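Fructose-bisphosphate aldolase (Plasmodium falciparum, PDB 4TR9) is a class I aldolase, a parasite enzyme of the TIM-barrel fold, whose pocket here holds the ligand n'-[(e)-(2,4-dichlorophenyl)methylidene]-3,4-dihydroxybenzohydrazide (38D). Local coordinates at residues Q254-G257 and F258-R262. Residues are numbered along the deposited sequence; the frame is centred on the assembly and turned at random.
Sequences QDVG and FLTVR
Gln254 accepts the amide of Phe258 through its backbone oxygen, with Phe258 N 2.9 Å from Gln254 O, and the CB of Phe258 rests beside the same carbonyl. Gln254's own side chain leads off from the exposed flank of the helix, where a flexible polar amide is at home. Next comes Asp255, in the first turn of helix 253-267, whose OD2 takes a hydrogen bond from the backbone N of Thr252, the residue just before the helix; a short carboxylate can reach back to such an N-H. Its carbonyl receives Leu259 N at 3.3 Å, while CB, CG and CD1 of Leu259 gather round Asp255 O at 3.6 to 3.7 Å.

Val256 packs its side chain on Thr242, and its carbonyl oxygen takes two donors from Thr260. OG1 of Thr260 lies beside the backbone N and anti to the carbonyl carbon (chi1 -62°), which carries it back to Val256 O, to which it donates from 2.6 Å; the main-chain bond from Thr260 N to that oxygen is weak, bent to 131°. Thr260 OG1 is also hydrogen-bonded to Val241 N, so a buried hydroxyl is satisfied twice and ties the helix to a neighbouring loop. The side chains of Val256 and Thr260 run side by side.

Gly257 is buried, with ordinary helical backbone angles, and contributes its carbonyl: the oxygen binds Val261 N at 3.1 Å, and Val261 CG2 packs 3.2 Å from that oxygen. Val261 and Thr260 continue onto Ile294 of helix 284-295, and Leu259 onto Ile206 of helix 206-226. Successive i to i+4 bonds of this sort define an alpha-helix, here one in the outer layer of a TIM barrel, with Val256, Leu259, Thr260 and Val261 buried and Gln254 and Phe258 exposed.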
loop_
_atom_site.group_PDB
_atom_site.type_symbol
_atom_site.label_atom_id
_atom_site.label_comp_id
_atom_site.label_asym_id
_atom_site.label_seq_id
_atom_site.Cartn_x
_atom_site.Cartn_y
_atom_site.Cartn_z
ATOM N N GLN A 254 -6.210 -20.363 29.351
ATOM C CA GLN A 254 -7.095 -20.695 28.240
ATOM C C GLN A 254 -7.463 -19.442 27.451
ATOM O O GLN A 254 -7.731 -19.511 26.251
ATOM C CB GLN A 254 -8.360 -21.396 28.739
ATOM C CG GLN A 254 -8.137 -22.838 29.163
ATOM C CD GLN A 254 -9.437 -23.573 29.426
ATOM O OE1 GLN A 254 -10.499 -22.960 29.537
ATOM N NE2 GLN A 254 -9.361 -24.897 29.519
ATOM N N ASP A 255 -7.475 -18.300 28.132
ATOM C CA ASP A 255 -7.697 -17.023 27.467
ATOM C C ASP A 255 -6.521 -16.713 26.549
ATOM O O ASP A 255 -6.691 -16.144 25.472
ATOM C CB ASP A 255 -7.891 -15.901 28.488
ATOM C CG ASP A 255 -9.168 -16.059 29.292
ATOM O OD1 ASP A 255 -10.131 -16.657 28.768
ATOM O OD2 ASP A 255 -9.209 -15.582 30.445
ATOM N N VAL A 256 -5.325 -17.098 26.987
ATOM C CA VAL A 256 -4.126 -16.955 26.171
ATOM C C VAL A 256 -4.211 -17.857 24.944
ATOM O O VAL A 256 -3.935 -17.426 23.826
ATOM C CB VAL A 256 -2.852 -17.292 26.973
ATOM C CG1 VAL A 256 -1.648 -17.395 26.049
ATOM C CG2 VAL A 256 -2.615 -16.252 28.057
ATOM N N GLY A 257 -4.609 -19.106 25.164
ATOM C CA GLY A 257 -4.712 -20.079 24.091
ATOM C C GLY A 257 -5.773 -19.745 23.057
ATOM O O GLY A 257 -5.557 -19.931 21.860
ATOM N N PHE A 258 -6.919 -19.254 23.515
ATOM C CA PHE A 258 -8.022 -18.920 22.618
ATOM C C PHE A 258 -7.676 -17.768 21.681
ATOM O O PHE A 258 -7.809 -17.883 20.462
ATOM C CB PHE A 258 -9.278 -18.571 23.420
ATOM C CG PHE A 258 -10.359 -17.923 22.598
ATOM C CD1 PHE A 258 -11.139 -18.677 21.737
ATOM C CD2 PHE A 258 -10.597 -16.560 22.691
ATOM C CE1 PHE A 258 -12.133 -18.083 20.980
ATOM C CE2 PHE A 258 -11.589 -15.961 21.936
ATOM C CZ PHE A 258 -12.359 -16.723 21.080
ATOM N N LEU A 259 -7.233 -16.657 22.259
ATOM C CA LEU A 259 -6.959 -15.450 21.488
ATOM C C LEU A 259 -5.689 -15.577 20.650
ATOM O O LEU A 259 -5.460 -14.783 19.738
ATOM C CB LEU A 259 -6.865 -14.243 22.423
ATOM C CG LEU A 259 -8.201 -13.834 23.051
ATOM C CD1 LEU A 259 -7.990 -12.999 24.297
ATOM C CD2 LEU A 259 -9.055 -13.078 22.046
ATOM N N THR A 260 -4.868 -16.577 20.954
ATOM C CA THR A 260 -3.676 -16.845 20.156
ATOM C C THR A 260 -4.044 -17.641 18.909
ATOM O O THR A 260 -3.612 -17.314 17.803
ATOM C CB THR A 260 -2.608 -17.613 20.957
ATOM O OG1 THR A 260 -2.180 -16.819 22.071
ATOM C CG2 THR A 260 -1.407 -17.927 20.080
ATOM N N VAL A 261 -4.848 -18.684 19.096
ATOM C CA VAL A 261 -5.312 -19.508 17.984
ATOM C C VAL A 261 -6.170 -18.692 17.021
ATOM O O VAL A 261 -6.017 -18.793 15.802
ATOM C CB VAL A 261 -6.113 -20.731 18.483
ATOM C CG1 VAL A 261 -6.815 -21.427 17.327
ATOM C CG2 VAL A 261 -5.198 -21.702 19.213
ATOM N N ARG A 262 -7.064 -17.876 17.572
ATOM C CA ARG A 262 -7.927 -17.025 16.760
ATOM C C ARG A 262 -7.111 -16.043 15.925
ATOM O O ARG A 262 -7.416 -15.805 14.758
ATOM C CB ARG A 262 -8.915 -16.258 17.641
ATOM C CG ARG A 262 -9.961 -15.482 16.854
ATOM C CD ARG A 262 -10.801 -14.598 17.757
ATOM N NE ARG A 262 -10.076 -13.404 18.178
ATOM C CZ ARG A 262 -10.599 -12.441 18.929
ATOM N NH1 ARG A 262 -9.867 -11.387 19.264
ATOM N NH2 ARG A 262 -11.854 -12.531 19.344
#